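Local structure of nickel-dependent hydrogenase large subunit (Allochromatium vinosum, 3MYR) at residues Ala189-Leu192 with Glu193-Trp197; His104-His107 with Phe108-His112. The protein catalyses the oxidation of molecular hydrogen at a nickel-iron centre, as the large subunit of a heterodimeric [NiFe] hydrogenase. All blocks are in the same frame, centred on the assembly; numbering follows the deposited sequence.

Contact 1: residues Ala189-Leu192 with Glu193-Trp197; sequences AHYL and EALAW
Tyr191 places its CG opposite its own backbone N (chi1 177°), while Leu195 sets CG beside its N and anti to the carbonyl carbon (chi1 -67°); together these rotations bring the ring and the isobutyl group to the same flank of the helix, one turn apart. CE2 of Tyr191 then sits 4.2 Å from CD1 of Leu195, which approaches the ring obliquely. The same methyl lies 4.4 Å from CD2 of Leu192, so Leu195 is touched by an i-4 and an i-3 neighbour, a familiar spacing on an alpha helix.

Beneath the side chains runs regular i to i+4 hydrogen bonding. Glu193 N reaches Ala189 O at 2.9 Å, in the carbonyl plane, and Ala194 N reaches His190 O at 2.8 Å. Further on the bonding slackens: Leu195 N gives its stronger bond to Tyr191 O at 3.2 Å and a weak one to Leu192 O, which also receives a weak bond from Ala196 N.

Glu193 works differently. Its CG is packed 3.3 Å from Ala189 O, and its carboxylate finds its partners outside this stretch: OE2 makes a salt bridge to Lys142 NZ and a hydrogen bond to Tyr147 OH, the second of these tying helix 181-201 to helix 145-160. Ala194 brings a small methyl, CB, to 3.4 Å from His190 O.

As for the surroundings, His190, Glu193 and Ala194 pack on helix 236-265, Ala194 and Leu195 lie on His110 of helix 86-112, and Ala189 and Leu192 touch helix 145-160. Tyr191 also meets Leu45 of the small subunit, with Leu192 and Leu195 on its Glu30, which leaves helix 181-201 in contact with three helices of its own chain and the partner subunit.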
ATOM      1  N   ALA B 189      -8.114 -14.437 -16.961  1.00 21.18           N
ATOM      2  CA  ALA B 189      -9.468 -14.418 -16.439  1.00 19.84           C
ATOM      3  C   ALA B 189      -9.433 -14.198 -14.919  1.00 20.52           C
ATOM      4  O   ALA B 189     -10.256 -13.452 -14.374  1.00 21.38           O
ATOM      5  CB  ALA B 189     -10.137 -15.745 -16.722  1.00 19.47           C
ATOM      6  N   HIS B 190      -8.506 -14.853 -14.229  1.00 19.19           N
ATOM      7  CA  HIS B 190      -8.470 -14.697 -12.772  1.00 20.59           C
ATOM      8  C   HIS B 190      -8.020 -13.313 -12.332  1.00 20.44           C
ATOM      9  O   HIS B 190      -8.471 -12.799 -11.294  1.00 19.19           O
ATOM     10  CB  HIS B 190      -7.582 -15.753 -12.126  1.00 19.09           C
ATOM     11  CG  HIS B 190      -8.110 -17.146 -12.274  1.00 20.85           C
ATOM     12  ND1 HIS B 190      -9.393 -17.426 -12.739  1.00 22.87           N
ATOM     13  CD2 HIS B 190      -7.545 -18.333 -11.981  1.00 14.67           C
ATOM     14  CE1 HIS B 190      -9.565 -18.741 -12.757  1.00 15.87           C
ATOM     15  NE2 HIS B 190      -8.480 -19.305 -12.259  1.00 24.54           N
ATOM     16  N   TYR B 191      -7.107 -12.736 -13.105  1.00 20.23           N
ATOM     17  CA  TYR B 191      -6.709 -11.329 -12.926  1.00 18.88           C
ATOM     18  C   TYR B 191      -7.959 -10.432 -12.897  1.00 19.59           C
ATOM     19  O   TYR B 191      -8.099  -9.531 -12.045  1.00 18.91           O
ATOM     20  CB  TYR B 191      -5.762 -10.954 -14.074  1.00 17.76           C
ATOM     21  CG  TYR B 191      -5.255  -9.508 -14.157  1.00 21.16           C
ATOM     22  CD1 TYR B 191      -3.894  -9.209 -13.922  1.00 20.23           C
ATOM     23  CD2 TYR B 191      -6.085  -8.480 -14.586  1.00 18.26           C
ATOM     24  CE1 TYR B 191      -3.376  -7.896 -14.079  1.00 20.23           C
ATOM     25  CE2 TYR B 191      -5.606  -7.156 -14.701  1.00 24.66           C
ATOM     26  CZ  TYR B 191      -4.247  -6.874 -14.492  1.00 25.24           C
ATOM     27  OH  TYR B 191      -3.775  -5.570 -14.645  1.00 23.33           O
ATOM     28  N   LEU B 192      -8.868 -10.676 -13.816  1.00 19.22           N
ATOM     29  CA  LEU B 192     -10.071  -9.843 -13.902  1.00 21.75           C
ATOM     30  C   LEU B 192     -11.048 -10.172 -12.754  1.00 20.68           C
ATOM     31  O   LEU B 192     -11.689  -9.268 -12.212  1.00 21.19           O
ATOM     32  CB  LEU B 192     -10.766 -10.061 -15.249  1.00 21.63           C
ATOM     33  CG  LEU B 192     -10.030  -9.436 -16.452  1.00 26.24           C
ATOM     34  CD1 LEU B 192     -10.619  -9.975 -17.705  1.00 21.44           C
ATOM     35  CD2 LEU B 192     -10.086  -7.897 -16.474  1.00 26.56           C
ATOM     36  N   GLU B 193     -11.203 -11.461 -12.417  1.00 18.57           N
ATOM     37  CA  GLU B 193     -12.040 -11.778 -11.266  1.00 18.68           C
ATOM     38  C   GLU B 193     -11.454 -11.169  -9.979  1.00 18.30           C
ATOM     39  O   GLU B 193     -12.200 -10.747  -9.099  1.00 20.56           O
ATOM     40  CB  GLU B 193     -12.181 -13.296 -11.072  1.00 19.13           C
ATOM     41  CG  GLU B 193     -12.744 -14.034 -12.245  1.00 23.07           C
ATOM     42  CD  GLU B 193     -14.234 -13.625 -12.485  1.00 33.55           C
ATOM     43  OE1 GLU B 193     -14.915 -13.264 -11.482  1.00 29.13           O
ATOM     44  OE2 GLU B 193     -14.692 -13.604 -13.669  1.00 34.60           O
ATOM     45  N   ALA B 194     -10.128 -11.156  -9.838  1.00 18.29           N
ATOM     46  CA  ALA B 194      -9.509 -10.587  -8.647  1.00 16.69           C
ATOM     47  C   ALA B 194      -9.812  -9.103  -8.519  1.00 19.37           C
ATOM     48  O   ALA B 194      -9.949  -8.627  -7.386  1.00 19.81           O
ATOM     49  CB  ALA B 194      -7.940 -10.847  -8.602  1.00 15.51           C
ATOM     50  N   LEU B 195      -9.952  -8.359  -9.648  1.00 18.55           N
ATOM     51  CA  LEU B 195     -10.309  -6.958  -9.485  1.00 18.86           C
ATOM     52  C   LEU B 195     -11.736  -6.827  -8.935  1.00 18.01           C
ATOM     53  O   LEU B 195     -11.980  -5.934  -8.144  1.00 18.58           O
ATOM     54  CB  LEU B 195     -10.247  -6.149 -10.806  1.00 19.26           C
ATOM     55  CG  LEU B 195      -8.890  -5.964 -11.400  1.00 21.96           C
ATOM     56  CD1 LEU B 195      -9.080  -5.554 -12.901  1.00 23.91           C
ATOM     57  CD2 LEU B 195      -8.197  -4.872 -10.544  1.00 20.94           C
ATOM     58  N   ALA B 196     -12.701  -7.633  -9.415  1.00 18.97           N
ATOM     59  CA  ALA B 196     -14.082  -7.542  -8.886  1.00 18.39           C
ATOM     60  C   ALA B 196     -14.099  -8.012  -7.401  1.00 19.84           C
ATOM     61  O   ALA B 196     -14.770  -7.440  -6.552  1.00 19.02           O
ATOM     62  CB  ALA B 196     -15.037  -8.396  -9.708  1.00 18.46           C
ATOM     63  N   TRP B 197     -13.371  -9.081  -7.112  1.00 17.49           N
ATOM     64  CA  TRP B 197     -13.367  -9.604  -5.753  1.00 18.50           C
ATOM     65  C   TRP B 197     -12.734  -8.589  -4.761  1.00 19.59           C
ATOM     66  O   TRP B 197     -13.243  -8.355  -3.636  1.00 18.93           O
ATOM     67  CB  TRP B 197     -12.554 -10.944  -5.734  1.00 17.50           C
ATOM     68  CG  TRP B 197     -12.256 -11.399  -4.339  1.00 20.19           C
ATOM     69  CD1 TRP B 197     -13.053 -12.192  -3.517  1.00 17.07           C
ATOM     70  CD2 TRP B 197     -11.072 -11.072  -3.581  1.00 20.86           C
ATOM     71  NE1 TRP B 197     -12.390 -12.376  -2.308  1.00 19.41           N
ATOM     72  CE2 TRP B 197     -11.166 -11.742  -2.351  1.00 19.70           C
ATOM     73  CE3 TRP B 197      -9.900 -10.345  -3.873  1.00 17.17           C
ATOM     74  CZ2 TRP B 197     -10.190 -11.597  -1.348  1.00 20.67           C
ATOM     75  CZ3 TRP B 197      -8.970 -10.145  -2.862  1.00 17.85           C
ATOM     76  CH2 TRP B 197      -9.097 -10.825  -1.627  1.00 20.37           C
TER

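Contact 2: residues His104-His107 with Phe108-His112; sequences HVMH and FYHLH
His107 packs against Leu111 and His112, four and five residues further on, in a local, buried contact at the C-terminal end of helix 86-112. With CG anti to the backbone N (chi1 177°), the His107 imidazole lies beside both, its CD2 3.7 Å from Leu111 CB and its CE1 the same distance from His112 CB. The two imidazoles are inclined to each other, planes at 47°.

One residue back along the helix, Met106 CG lies in the plane of the His110 ring at its edge, 3.8 Å from ND1. That nitrogen is buried and has no hydrogen-bond partner in the model, whereas NE2 of the same ring is bonded to Tyr191 O. Tyr109 turns the edge of its ring to Val105 O, with CD2 3.3 Å away, and its hydroxyl is hydrogen-bonded to Asp260.

The helix closes in a pi-type turn: His107 O takes Leu111 N from above the carbonyl plane at 3.1 Å and, nearly in line with C=O, the i+5 donor His112 N at 2.8 Å. Replacing His107 with an alanine is likely to open a gap beside Leu111 CB and to leave CB and CD2 of His112 without the imidazole that packs on them. At the other end of the stretch the side chain of His104, hydrogen-bonded to Glu436, lies about 7 Å from the bound NFV, the oxidized nickel-iron centre.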
ATOM      1  N   HIS B 104      -2.251  -9.317  -0.630  1.00 16.90           N
ATOM      2  CA  HIS B 104      -1.539 -10.427  -1.270  1.00 17.65           C
ATOM      3  C   HIS B 104      -2.173 -10.858  -2.574  1.00 18.79           C
ATOM      4  O   HIS B 104      -1.444 -11.189  -3.504  1.00 18.18           O
ATOM      5  CB  HIS B 104      -1.473 -11.660  -0.328  1.00 15.40           C
ATOM      6  CG  HIS B 104      -0.486 -11.491   0.799  1.00 18.54           C
ATOM      7  ND1 HIS B 104       0.417 -10.439   0.824  1.00 14.60           N
ATOM      8  CD2 HIS B 104      -0.166 -12.292   1.847  1.00 18.15           C
ATOM      9  CE1 HIS B 104       1.223 -10.586   1.864  1.00 20.36           C
ATOM     10  NE2 HIS B 104       0.871 -11.681   2.518  1.00 21.01           N
ATOM     11  N   VAL B 105      -3.519 -10.937  -2.610  1.00 17.32           N
ATOM     12  CA  VAL B 105      -4.225 -11.394  -3.809  1.00 18.31           C
ATOM     13  C   VAL B 105      -3.954 -10.369  -4.926  1.00 19.56           C
ATOM     14  O   VAL B 105      -3.595 -10.743  -6.053  1.00 18.40           O
ATOM     15  CB  VAL B 105      -5.754 -11.541  -3.550  1.00 18.08           C
ATOM     16  CG1 VAL B 105      -6.591 -11.530  -4.898  1.00 16.27           C
ATOM     17  CG2 VAL B 105      -6.017 -12.828  -2.722  1.00 14.87           C
ATOM     18  N   MET B 106      -4.049  -9.085  -4.607  1.00 16.02           N
ATOM     19  CA  MET B 106      -3.818  -8.094  -5.698  1.00 18.44           C
ATOM     20  C   MET B 106      -2.334  -8.063  -6.021  1.00 19.69           C
ATOM     21  O   MET B 106      -2.002  -7.830  -7.177  1.00 19.15           O
ATOM     22  CB  MET B 106      -4.175  -6.646  -5.249  1.00 18.56           C
ATOM     23  CG  MET B 106      -5.740  -6.480  -5.099  1.00 20.68           C
ATOM     24  SD  MET B 106      -6.084  -4.670  -4.837  1.00 24.74           S
ATOM     25  CE  MET B 106      -5.781  -3.880  -6.428  1.00 20.03           C
ATOM     26  N   HIS B 107      -1.440  -8.229  -5.026  1.00 17.16           N
ATOM     27  CA  HIS B 107      -0.035  -8.278  -5.441  1.00 19.02           C
ATOM     28  C   HIS B 107       0.173  -9.400  -6.465  1.00 17.87           C
ATOM     29  O   HIS B 107       0.774  -9.216  -7.535  1.00 18.33           O
ATOM     30  CB  HIS B 107       0.975  -8.574  -4.293  1.00 17.74           C
ATOM     31  CG  HIS B 107       2.368  -8.671  -4.789  1.00 17.66           C
ATOM     32  ND1 HIS B 107       3.037  -9.865  -4.951  1.00 16.94           N
ATOM     33  CD2 HIS B 107       3.179  -7.714  -5.298  1.00 20.47           C
ATOM     34  CE1 HIS B 107       4.232  -9.629  -5.453  1.00 17.59           C
ATOM     35  NE2 HIS B 107       4.343  -8.327  -5.674  1.00 19.10           N
ATOM     36  N   PHE B 108      -0.311 -10.574  -6.135  1.00 19.87           N
ATOM     37  CA  PHE B 108      -0.079 -11.695  -7.012  1.00 19.60           C
ATOM     38  C   PHE B 108      -0.651 -11.475  -8.442  1.00 20.54           C
ATOM     39  O   PHE B 108       0.058 -11.683  -9.420  1.00 19.47           O
ATOM     40  CB  PHE B 108      -0.583 -13.007  -6.447  1.00 19.83           C
ATOM     41  CG  PHE B 108      -0.299 -14.182  -7.393  1.00 24.16           C
ATOM     42  CD1 PHE B 108      -1.299 -14.706  -8.208  1.00 18.94           C
ATOM     43  CD2 PHE B 108       1.003 -14.688  -7.503  1.00 25.10           C
ATOM     44  CE1 PHE B 108      -1.007 -15.790  -9.127  1.00 25.91           C
ATOM     45  CE2 PHE B 108       1.325 -15.735  -8.369  1.00 30.92           C
ATOM     46  CZ  PHE B 108       0.301 -16.297  -9.196  1.00 30.99           C
ATOM     47  N   TYR B 109      -1.930 -11.121  -8.565  1.00 19.14           N
ATOM     48  CA  TYR B 109      -2.518 -10.955  -9.890  1.00 19.89           C
ATOM     49  C   TYR B 109      -2.075  -9.681 -10.569  1.00 22.45           C
ATOM     50  O   TYR B 109      -1.610  -9.732 -11.706  1.00 23.12           O
ATOM     51  CB  TYR B 109      -4.047 -11.090  -9.892  1.00 17.25           C
ATOM     52  CG  TYR B 109      -4.440 -12.497  -9.611  1.00 19.24           C
ATOM     53  CD1 TYR B 109      -4.316 -13.480 -10.601  1.00 19.23           C
ATOM     54  CD2 TYR B 109      -4.753 -12.892  -8.334  1.00 18.88           C
ATOM     55  CE1 TYR B 109      -4.645 -14.800 -10.317  1.00 19.74           C
ATOM     56  CE2 TYR B 109      -5.056 -14.210  -8.029  1.00 18.32           C
ATOM     57  CZ  TYR B 109      -4.977 -15.159  -9.028  1.00 23.16           C
ATOM     58  OH  TYR B 109      -5.255 -16.477  -8.752  1.00 20.97           O
ATOM     59  N   HIS B 110      -2.185  -8.553  -9.887  1.00 18.91           N
ATOM     60  CA  HIS B 110      -2.138  -7.279 -10.593  1.00 20.18           C
ATOM     61  C   HIS B 110      -0.749  -6.711 -10.676  1.00 20.21           C
ATOM     62  O   HIS B 110      -0.438  -5.971 -11.623  1.00 20.94           O
ATOM     63  CB  HIS B 110      -3.143  -6.289  -9.940  1.00 21.60           C
ATOM     64  CG  HIS B 110      -4.524  -6.862  -9.930  1.00 21.50           C
ATOM     65  ND1 HIS B 110      -5.275  -6.978  -8.792  1.00 21.20           N
ATOM     66  CD2 HIS B 110      -5.207  -7.532 -10.902  1.00 18.17           C
ATOM     67  CE1 HIS B 110      -6.401  -7.627  -9.067  1.00 20.19           C
ATOM     68  NE2 HIS B 110      -6.389  -7.952 -10.351  1.00 20.63           N
ATOM     69  N   LEU B 111       0.120  -7.121  -9.761  1.00 20.07           N
ATOM     70  CA  LEU B 111       1.535  -6.666  -9.773  1.00 20.82           C
ATOM     71  C   LEU B 111       2.541  -7.734 -10.236  1.00 21.94           C
ATOM     72  O   LEU B 111       3.425  -7.425 -11.028  1.00 23.57           O
ATOM     73  CB  LEU B 111       1.985  -6.079  -8.419  1.00 18.61           C
ATOM     74  CG  LEU B 111       1.008  -5.003  -7.835  1.00 25.04           C
ATOM     75  CD1 LEU B 111       1.648  -4.338  -6.585  1.00 23.77           C
ATOM     76  CD2 LEU B 111       0.655  -3.942  -8.742  1.00 21.35           C
ATOM     77  N   HIS B 112       2.374  -8.986  -9.827  1.00 20.25           N
ATOM     78  CA  HIS B 112       3.413  -9.971 -10.039  1.00 19.22           C
ATOM     79  C   HIS B 112       3.121 -10.788 -11.311  1.00 19.80           C
ATOM     80  O   HIS B 112       4.032 -11.100 -12.092  1.00 21.29           O
ATOM     81  CB  HIS B 112       3.462 -10.965  -8.823  1.00 19.04           C
ATOM     82  CG  HIS B 112       4.816 -11.619  -8.606  1.00 20.09           C
ATOM     83  ND1 HIS B 112       5.903 -11.425  -9.438  1.00 22.94           N
ATOM     84  CD2 HIS B 112       5.249 -12.453  -7.630  1.00 17.92           C
ATOM     85  CE1 HIS B 112       6.966 -12.072  -8.955  1.00 17.23           C
ATOM     86  NE2 HIS B 112       6.595 -12.675  -7.838  1.00 24.77           N
TER

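Contact 2 is the deeper of the two, about 11 Å from the centre of the chain and near the nickel-iron centre; contact 1, at about 20 Å, is partly buried and lies away from the annotated sites. Each stays within one helix, 181-201 or 86-112, and these two helices pack together: Leu195 CG comes within 3.4 Å of His110 NE2, and Trp197 CZ3 equally near Val105 CG1. Both also touch helix 236-265 and the small subunit. Their chemistry differs: contact 1 is mostly apolar, leucines with one tyrosine ring, and has a carboxylate paired outside, whereas contact 2 is rich in histidines and aromatic rings and ends in i+5 backbone bonding.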